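Local coordinates for protein putative mandelate racemase (Bordetella bronchiseptica, PDB 3OZY) that is of unknown function but, as a magnesium-binding member of the enolase superfamily, probably acts on an acid sugar or related carboxylate, at residues K4-T15 with N32-D43; D336-Y344 with F363-H373. All coordinates share one frame; numbering follows the deposited sequence.

Interaction 1: residues K4-T15 with N32-D43; sequences KITEVKAHALST and NRQMILVEVRTD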
# COMPACT_ATOMS: atom_id res chain seq x y z
N LYS A 4 -19.56 -17.33 16.84
CA LYS A 4 -18.48 -16.42 17.22
C LYS A 4 -17.16 -16.94 16.67
O LYS A 4 -16.86 -18.13 16.76
CB LYS A 4 -18.40 -16.26 18.74
CG LYS A 4 -19.58 -15.53 19.36
CD LYS A 4 -19.35 -15.29 20.84
CE LYS A 4 -20.55 -14.62 21.50
NZ LYS A 4 -20.32 -14.40 22.96
N ILE A 5 -16.37 -16.04 16.09
CA ILE A 5 -15.06 -16.41 15.59
C ILE A 5 -14.13 -16.74 16.77
O ILE A 5 -14.03 -15.97 17.72
CB ILE A 5 -14.45 -15.28 14.74
CG1 ILE A 5 -15.26 -15.11 13.45
CG2 ILE A 5 -12.99 -15.56 14.44
CD1 ILE A 5 -14.97 -13.82 12.69
N THR A 6 -13.44 -17.88 16.68
CA THR A 6 -12.53 -18.29 17.74
C THR A 6 -11.05 -18.19 17.34
O THR A 6 -10.20 -17.91 18.18
CB THR A 6 -12.82 -19.73 18.20
OG1 THR A 6 -12.93 -20.58 17.05
CG2 THR A 6 -14.14 -19.79 18.97
N GLU A 7 -10.76 -18.40 16.06
CA GLU A 7 -9.38 -18.35 15.58
C GLU A 7 -9.32 -17.86 14.15
O GLU A 7 -10.21 -18.15 13.35
CB GLU A 7 -8.73 -19.73 15.62
CG GLU A 7 -8.77 -20.46 16.94
CD GLU A 7 -8.14 -21.84 16.82
OE1 GLU A 7 -6.96 -21.90 16.42
OE2 GLU A 7 -8.82 -22.84 17.11
N VAL A 8 -8.26 -17.12 13.84
CA VAL A 8 -7.94 -16.76 12.46
C VAL A 8 -6.51 -17.25 12.19
O VAL A 8 -5.55 -16.72 12.76
CB VAL A 8 -8.05 -15.24 12.22
CG1 VAL A 8 -7.67 -14.91 10.79
CG2 VAL A 8 -9.47 -14.76 12.54
N LYS A 9 -6.39 -18.28 11.36
CA LYS A 9 -5.11 -18.92 11.09
C LYS A 9 -4.65 -18.66 9.67
O LYS A 9 -5.46 -18.52 8.76
CB LYS A 9 -5.22 -20.43 11.31
CG LYS A 9 -5.63 -20.81 12.72
CD LYS A 9 -5.74 -22.32 12.89
CE LYS A 9 -4.36 -22.97 12.85
NZ LYS A 9 -4.43 -24.41 13.22
N ALA A 10 -3.33 -18.61 9.49
CA ALA A 10 -2.76 -18.42 8.17
C ALA A 10 -1.68 -19.48 7.94
O ALA A 10 -0.59 -19.39 8.53
CB ALA A 10 -2.18 -17.03 8.06
N HIS A 11 -1.97 -20.47 7.10
CA HIS A 11 -1.04 -21.57 6.81
C HIS A 11 -0.16 -21.20 5.64
O HIS A 11 -0.64 -21.08 4.51
CB HIS A 11 -1.79 -22.86 6.46
CG HIS A 11 -2.80 -23.30 7.48
ND1 HIS A 11 -2.49 -24.20 8.49
CD2 HIS A 11 -4.10 -22.99 7.64
CE1 HIS A 11 -3.57 -24.40 9.23
NE2 HIS A 11 -4.56 -23.68 8.73
N ALA A 12 1.14 -21.05 5.88
CA ALA A 12 2.08 -20.75 4.81
C ALA A 12 2.47 -22.02 4.05
O ALA A 12 2.98 -22.97 4.64
CB ALA A 12 3.31 -20.06 5.37
N LEU A 13 2.25 -22.00 2.74
CA LEU A 13 2.48 -23.16 1.89
C LEU A 13 3.41 -22.84 0.73
O LEU A 13 3.36 -21.75 0.15
CB LEU A 13 1.15 -23.68 1.33
CG LEU A 13 0.05 -24.01 2.32
CD1 LEU A 13 -1.18 -24.53 1.59
CD2 LEU A 13 0.53 -25.04 3.33
N SER A 14 4.26 -23.81 0.37
CA SER A 14 5.13 -23.66 -0.78
C SER A 14 5.13 -24.93 -1.61
O SER A 14 5.14 -26.04 -1.07
CB SER A 14 6.56 -23.29 -0.35
OG SER A 14 7.34 -22.92 -1.48
N THR A 15 5.10 -24.77 -2.93
CA THR A 15 5.17 -25.91 -3.85
C THR A 15 6.25 -25.63 -4.90
O THR A 15 6.40 -24.49 -5.35
CB THR A 15 3.82 -26.20 -4.54
OG1 THR A 15 3.44 -25.09 -5.37
CG2 THR A 15 2.73 -26.45 -3.51
N ASN A 32 8.91 -20.75 -6.80
CA ASN A 32 8.03 -21.68 -6.10
C ASN A 32 6.65 -21.07 -6.07
O ASN A 32 6.53 -19.87 -5.82
CB ASN A 32 8.51 -21.94 -4.67
CG ASN A 32 9.85 -22.63 -4.62
OD1 ASN A 32 9.94 -23.87 -4.74
ND2 ASN A 32 10.92 -21.85 -4.45
N ARG A 33 5.61 -21.86 -6.34
CA ARG A 33 4.25 -21.36 -6.23
C ARG A 33 3.80 -21.47 -4.77
O ARG A 33 3.75 -22.55 -4.19
CB ARG A 33 3.30 -22.09 -7.18
CG ARG A 33 3.67 -21.95 -8.68
CD ARG A 33 3.90 -20.48 -9.13
NE ARG A 33 2.69 -19.67 -8.98
CZ ARG A 33 1.73 -19.58 -9.90
NH1 ARG A 33 1.82 -20.21 -11.06
NH2 ARG A 33 0.67 -18.82 -9.65
N GLN A 34 3.50 -20.32 -4.18
CA GLN A 34 3.22 -20.24 -2.76
C GLN A 34 1.86 -19.62 -2.50
O GLN A 34 1.26 -18.99 -3.38
CB GLN A 34 4.30 -19.41 -2.06
CG GLN A 34 5.71 -19.93 -2.31
CD GLN A 34 6.77 -19.26 -1.46
OE1 GLN A 34 6.65 -18.09 -1.07
NE2 GLN A 34 7.84 -19.99 -1.18
N MET A 35 1.38 -19.78 -1.27
CA MET A 35 0.16 -19.12 -0.83
C MET A 35 0.07 -19.17 0.68
O MET A 35 0.77 -19.94 1.35
CB MET A 35 -1.07 -19.82 -1.40
CG MET A 35 -1.33 -21.20 -0.80
SD MET A 35 -2.77 -22.05 -1.49
CE MET A 35 -4.08 -21.02 -0.84
N ILE A 36 -0.81 -18.32 1.21
CA ILE A 36 -1.36 -18.51 2.54
C ILE A 36 -2.75 -19.10 2.39
O ILE A 36 -3.58 -18.58 1.65
CB ILE A 36 -1.51 -17.17 3.28
CG1 ILE A 36 -0.15 -16.61 3.68
CG2 ILE A 36 -2.42 -17.33 4.50
CD1 ILE A 36 0.55 -17.39 4.79
N LEU A 37 -3.00 -20.20 3.10
CA LEU A 37 -4.35 -20.73 3.24
C LEU A 37 -4.92 -20.17 4.54
O LEU A 37 -4.46 -20.53 5.63
CB LEU A 37 -4.33 -22.26 3.28
CG LEU A 37 -5.69 -22.92 3.51
CD1 LEU A 37 -6.65 -22.62 2.39
CD2 LEU A 37 -5.54 -24.44 3.68
N VAL A 38 -5.88 -19.26 4.42
CA VAL A 38 -6.53 -18.69 5.59
C VAL A 38 -7.57 -19.66 6.10
O VAL A 38 -8.28 -20.28 5.31
CB VAL A 38 -7.21 -17.35 5.24
CG1 VAL A 38 -7.93 -16.76 6.47
CG2 VAL A 38 -6.19 -16.36 4.69
N GLU A 39 -7.65 -19.80 7.42
CA GLU A 39 -8.66 -20.63 8.05
C GLU A 39 -9.31 -19.85 9.19
O GLU A 39 -8.64 -19.48 10.15
CB GLU A 39 -8.03 -21.92 8.58
CG GLU A 39 -9.03 -22.91 9.16
CD GLU A 39 -8.37 -24.12 9.81
OE1 GLU A 39 -7.14 -24.27 9.69
OE2 GLU A 39 -9.09 -24.91 10.45
N VAL A 40 -10.60 -19.57 9.06
CA VAL A 40 -11.35 -18.89 10.12
C VAL A 40 -12.23 -19.92 10.82
O VAL A 40 -13.07 -20.56 10.20
CB VAL A 40 -12.22 -17.75 9.57
CG1 VAL A 40 -13.10 -17.16 10.67
CG2 VAL A 40 -11.34 -16.67 8.94
N ARG A 41 -12.01 -20.07 12.13
CA ARG A 41 -12.76 -21.04 12.92
C ARG A 41 -13.79 -20.36 13.81
O ARG A 41 -13.63 -19.20 14.18
CB ARG A 41 -11.80 -21.84 13.80
CG ARG A 41 -10.78 -22.67 13.03
CD ARG A 41 -9.86 -23.39 13.99
NE ARG A 41 -8.99 -24.35 13.32
CZ ARG A 41 -8.14 -25.15 13.96
NH1 ARG A 41 -8.04 -25.10 15.28
NH2 ARG A 41 -7.39 -26.00 13.27
N THR A 42 -14.84 -21.10 14.15
CA THR A 42 -15.88 -20.59 15.03
C THR A 42 -16.15 -21.54 16.19
O THR A 42 -15.74 -22.70 16.18
CB THR A 42 -17.22 -20.38 14.30
OG1 THR A 42 -17.63 -21.61 13.70
CG2 THR A 42 -17.10 -19.29 13.24
N ASP A 43 -16.86 -21.03 17.19
CA ASP A 43 -17.20 -21.82 18.37
C ASP A 43 -17.99 -23.08 18.06
O ASP A 43 -17.83 -24.09 18.74
CB ASP A 43 -17.89 -20.95 19.44
CG ASP A 43 -19.12 -20.20 18.91
OD1 ASP A 43 -19.40 -20.23 17.68
OD2 ASP A 43 -19.81 -19.58 19.74
O HOH W 1 8.43 -25.12 -2.74
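Residues 4-15 and 32-43 run antiparallel as neighbours in the three-stranded sheet in the N-terminal domain of this enolase superfamily fold. Paired backbone bonds join them at Lys9 with Glu39, His11 with Leu37 and Leu13 with Met35; His11 N reaches Leu37 O at 2.9 Å. Near the start, Thr6 and Glu7 both face Arg41, a classic beta bulge: Thr6 N gives to Arg41 O, while Arg41 N gives to Glu7 O.

Charged groups lie on the face carrying Glu7, Lys9, His11, Glu39 and Arg41. The ring of His11 is nearly coplanar with the Glu39 carboxylate, 20° between planes, and NE2 donates to Glu39 OE1 at 2.8 Å. CG of Glu39 stands anti to the backbone N (chi1 -175°), and the extended chain brings the carboxylate to the ring edge. The other oxygen, Glu39 OE2, takes Arg41 NE at 2.9 Å from above the carboxylate plane. Arg41 lies alongside Glu7, with NH1 bonded to Glu7 OE2 at 3.0 Å although the two flat groups stand 79° apart. Lys9 lays CD over the centre of the guanidinium, and its NZ lies 3.4 Å from Arg41 NH2, two donors with like charge.

On the opposite face small and branched residues fit together: Ala10 CB meets Ile36 CG2 at 3.6 Å, and helices 58-73 and 102-122 pack against this side. At the far end Thr15 OG1 donates to Arg33 O at 2.8 Å, a carbonyl that Thr15 N also uses.

Both carboxylate oxygens of buried Glu39 are thus engaged, which fixes its rotation; nearby Arg41 and Lys9 would probably favour its ionised form, and the carboxylates of Glu7 and Glu39 would offset the Lys9-Arg41 repulsion.

Interaction 2: residues D336-Y344 with F363-H373; sequences DLMTRLASY and FEIDWDFVAAH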
# COMPACT_ATOMS: atom_id res chain seq x y z
N ASP A 336 1.13 -26.63 -8.44
CA ASP A 336 0.44 -27.64 -7.63
C ASP A 336 -0.74 -27.06 -6.86
O ASP A 336 -1.66 -27.79 -6.49
CB ASP A 336 1.41 -28.30 -6.65
CG ASP A 336 2.45 -29.16 -7.33
OD1 ASP A 336 2.23 -29.59 -8.49
OD2 ASP A 336 3.49 -29.40 -6.67
N LEU A 337 -0.72 -25.75 -6.60
CA LEU A 337 -1.84 -25.12 -5.90
C LEU A 337 -3.09 -25.02 -6.77
O LEU A 337 -4.18 -24.73 -6.27
CB LEU A 337 -1.43 -23.75 -5.35
CG LEU A 337 -0.22 -23.77 -4.43
CD1 LEU A 337 0.19 -22.34 -4.10
CD2 LEU A 337 -0.47 -24.59 -3.16
N MET A 338 -2.94 -25.27 -8.08
CA MET A 338 -4.06 -25.31 -9.01
C MET A 338 -4.62 -26.71 -9.21
O MET A 338 -5.70 -26.88 -9.79
CB MET A 338 -3.66 -24.75 -10.37
CG MET A 338 -3.53 -23.24 -10.41
SD MET A 338 -5.11 -22.38 -10.17
CE MET A 338 -5.95 -22.83 -11.69
N THR A 339 -3.88 -27.72 -8.78
CA THR A 339 -4.26 -29.10 -9.10
C THR A 339 -4.47 -29.99 -7.88
O THR A 339 -5.34 -30.86 -7.89
CB THR A 339 -3.19 -29.79 -9.99
OG1 THR A 339 -1.93 -29.77 -9.32
CG2 THR A 339 -3.07 -29.09 -11.34
N ARG A 340 -3.69 -29.77 -6.83
CA ARG A 340 -3.64 -30.73 -5.72
C ARG A 340 -4.14 -30.21 -4.37
O ARG A 340 -4.27 -30.97 -3.41
CB ARG A 340 -2.22 -31.29 -5.57
CG ARG A 340 -1.81 -32.19 -6.72
CD ARG A 340 -0.31 -32.45 -6.74
NE ARG A 340 0.15 -33.08 -5.51
CZ ARG A 340 1.43 -33.19 -5.16
NH1 ARG A 340 2.38 -32.71 -5.95
NH2 ARG A 340 1.76 -33.77 -4.02
N LEU A 341 -4.43 -28.92 -4.29
CA LEU A 341 -4.90 -28.34 -3.04
C LEU A 341 -6.36 -28.69 -2.76
O LEU A 341 -6.73 -28.93 -1.61
CB LEU A 341 -4.73 -26.82 -3.06
CG LEU A 341 -5.24 -26.08 -1.82
CD1 LEU A 341 -4.50 -26.53 -0.57
CD2 LEU A 341 -5.10 -24.58 -2.01
N ALA A 342 -7.18 -28.70 -3.81
CA ALA A 342 -8.61 -28.89 -3.63
C ALA A 342 -9.23 -29.77 -4.71
O ALA A 342 -8.62 -30.03 -5.74
CB ALA A 342 -9.32 -27.54 -3.59
N SER A 343 -10.46 -30.20 -4.45
CA SER A 343 -11.17 -31.13 -5.32
C SER A 343 -11.70 -30.49 -6.61
O SER A 343 -12.16 -31.20 -7.50
CB SER A 343 -12.33 -31.76 -4.55
OG SER A 343 -13.17 -30.75 -3.98
N TYR A 344 -11.63 -29.17 -6.71
CA TYR A 344 -12.12 -28.47 -7.89
C TYR A 344 -11.02 -28.31 -8.95
O TYR A 344 -9.96 -27.75 -8.66
CB TYR A 344 -12.68 -27.10 -7.51
CG TYR A 344 -13.14 -26.28 -8.69
CD1 TYR A 344 -14.26 -26.65 -9.42
CD2 TYR A 344 -12.44 -25.15 -9.08
CE1 TYR A 344 -14.68 -25.90 -10.52
CE2 TYR A 344 -12.85 -24.40 -10.16
CZ TYR A 344 -13.96 -24.77 -10.87
OH TYR A 344 -14.36 -24.02 -11.95
N PHE A 363 -15.79 -26.51 -2.70
CA PHE A 363 -14.95 -27.70 -2.84
C PHE A 363 -14.33 -28.06 -1.50
O PHE A 363 -14.45 -27.32 -0.53
CB PHE A 363 -13.84 -27.45 -3.86
CG PHE A 363 -13.09 -26.17 -3.64
CD1 PHE A 363 -12.30 -26.00 -2.51
CD2 PHE A 363 -13.19 -25.13 -4.55
CE1 PHE A 363 -11.62 -24.82 -2.30
CE2 PHE A 363 -12.52 -23.95 -4.34
CZ PHE A 363 -11.73 -23.79 -3.22
N GLU A 364 -13.64 -29.20 -1.47
CA GLU A 364 -12.96 -29.66 -0.27
C GLU A 364 -11.45 -29.44 -0.37
O GLU A 364 -10.84 -29.68 -1.41
CB GLU A 364 -13.24 -31.15 -0.04
CG GLU A 364 -14.71 -31.48 0.17
CD GLU A 364 -15.25 -30.97 1.49
OE1 GLU A 364 -14.49 -30.31 2.23
OE2 GLU A 364 -16.43 -31.24 1.80
N ILE A 365 -10.86 -28.99 0.73
CA ILE A 365 -9.40 -28.87 0.84
C ILE A 365 -8.79 -30.22 1.18
O ILE A 365 -9.30 -30.95 2.04
CB ILE A 365 -9.00 -27.87 1.95
CG1 ILE A 365 -9.44 -26.45 1.61
CG2 ILE A 365 -7.49 -27.93 2.21
CD1 ILE A 365 -8.76 -25.85 0.40
N ASP A 366 -7.68 -30.56 0.53
CA ASP A 366 -6.92 -31.76 0.89
C ASP A 366 -5.96 -31.36 2.00
O ASP A 366 -4.88 -30.82 1.75
CB ASP A 366 -6.15 -32.31 -0.31
CG ASP A 366 -5.38 -33.59 0.01
OD1 ASP A 366 -5.11 -33.86 1.20
OD2 ASP A 366 -5.02 -34.31 -0.94
N TRP A 367 -6.36 -31.62 3.24
CA TRP A 367 -5.57 -31.19 4.39
C TRP A 367 -4.27 -31.98 4.54
O TRP A 367 -3.32 -31.51 5.17
CB TRP A 367 -6.41 -31.20 5.67
CG TRP A 367 -7.47 -30.12 5.65
CD1 TRP A 367 -8.79 -30.27 5.34
CD2 TRP A 367 -7.27 -28.72 5.93
NE1 TRP A 367 -9.43 -29.05 5.43
CE2 TRP A 367 -8.53 -28.09 5.78
CE3 TRP A 367 -6.16 -27.95 6.29
CZ2 TRP A 367 -8.70 -26.72 5.99
CZ3 TRP A 367 -6.34 -26.59 6.49
CH2 TRP A 367 -7.60 -25.99 6.34
N ASP A 368 -4.21 -33.17 3.95
CA ASP A 368 -2.96 -33.92 3.93
C ASP A 368 -1.95 -33.19 3.03
O ASP A 368 -0.78 -33.06 3.37
CB ASP A 368 -3.18 -35.36 3.46
CG ASP A 368 -4.02 -36.16 4.44
OD1 ASP A 368 -3.97 -35.88 5.65
OD2 ASP A 368 -4.72 -37.09 3.99
N PHE A 369 -2.42 -32.72 1.87
CA PHE A 369 -1.57 -31.93 1.00
C PHE A 369 -1.08 -30.68 1.73
O PHE A 369 0.11 -30.36 1.70
CB PHE A 369 -2.31 -31.56 -0.29
CG PHE A 369 -1.55 -30.60 -1.16
CD1 PHE A 369 -0.69 -31.06 -2.14
CD2 PHE A 369 -1.70 -29.23 -0.99
CE1 PHE A 369 0.02 -30.17 -2.93
CE2 PHE A 369 -0.99 -28.34 -1.78
CZ PHE A 369 -0.13 -28.81 -2.75
N VAL A 370 -1.98 -29.98 2.42
CA VAL A 370 -1.61 -28.79 3.19
C VAL A 370 -0.50 -29.11 4.18
O VAL A 370 0.52 -28.44 4.23
CB VAL A 370 -2.84 -28.20 3.92
CG1 VAL A 370 -2.41 -27.09 4.87
CG2 VAL A 370 -3.86 -27.69 2.91
N ALA A 371 -0.71 -30.16 4.97
CA ALA A 371 0.27 -30.54 5.99
C ALA A 371 1.64 -30.87 5.40
O ALA A 371 2.67 -30.61 6.02
CB ALA A 371 -0.25 -31.70 6.82
N ALA A 372 1.65 -31.42 4.18
CA ALA A 372 2.90 -31.84 3.54
C ALA A 372 3.63 -30.73 2.79
O ALA A 372 4.72 -30.95 2.28
CB ALA A 372 2.65 -33.02 2.61
N HIS A 373 3.05 -29.54 2.73
CA HIS A 373 3.67 -28.45 1.96
C HIS A 373 3.89 -27.17 2.76
O HIS A 373 3.83 -26.06 2.21
CB HIS A 373 2.88 -28.19 0.67
CG HIS A 373 2.96 -29.31 -0.30
ND1 HIS A 373 2.13 -30.41 -0.25
CD2 HIS A 373 3.81 -29.54 -1.34
CE1 HIS A 373 2.44 -31.25 -1.21
NE2 HIS A 373 3.45 -30.74 -1.89
O HOH W 2 4.44 -30.97 -4.51
O HOH W 3 -3.90 -33.63 -3.23
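The N-cap of the short helix 367-372 and the chain leading into it pair with a loop that follows strand 328-331 of the barrel domain. Ala342 and Ile365 form a single backbone bridge. Asp366 N donates to Leu341 O at 2.9 Å in an almost straight bond, 178° at the hydrogen, while Ser343 N gives to Glu364 O. Ser343 also works through its side chain: OG accepts from Glu364 N at 3.0 Å, the short hydroxyl standing in for a backbone carbonyl. Asp366 suits the cap because its OD1 accepts from Phe369 N at 3.0 Å, the N-H coming from above the carboxylate plane. A water donates to both Asp366 OD2 and Arg340 O.

Phe369 is the main apolar wedge. A chi1 of 173° swings its ring away from the backbone N and toward the loop, and Arg340 O lies 3.5 Å from CG over one face. Leu337 CD2 approaches at the ring edge, and Leu341 CD1 touches both Phe369 CD2 and, at 3.7 Å, Val370 CG2. Arg340 bends so that CB and NE pass the CE1 corner of Phe369, its guanidinium turned 75° to that ring. His373 lies over the other face of Phe369, ND1 donating to Phe369 O at 2.8 Å. Farther along, Ala342 CB is small enough to sit 3.5 Å from Phe363 CD1, and helix 309-321 closes over both residues.

With ND1 on Phe369 O and NE2 on the water shared with Asp336 OD2, the His373 ring is probably held in rotation and ties the chain after Phe369 to the loop, while Asp366 caps the helix start.

Interaction 1 and interaction 2 have centres 13 Å apart and touch directly, joining the N-terminal sheet to the closing part of the barrel domain. Ser14 N lies 2.9 Å from His373 O, probably a hydrogen bond, so the chain leaving helix 367-372 runs on beside the edge strand. Met35 SD packs 3.5 Å from Leu341 CD2, and Leu13 CD2 lies as near to Val370 O. Thus Leu13 and Met35, neighbours on one sheet face, meet the apolar side of the capped helix and its loop. Arg33, in interaction 1, salt-bridges Asp331 at the end of a barrel strand, its side chain about 11 Å from a magnesium ion, probably the one held by Asp201, Glu227 and Glu254.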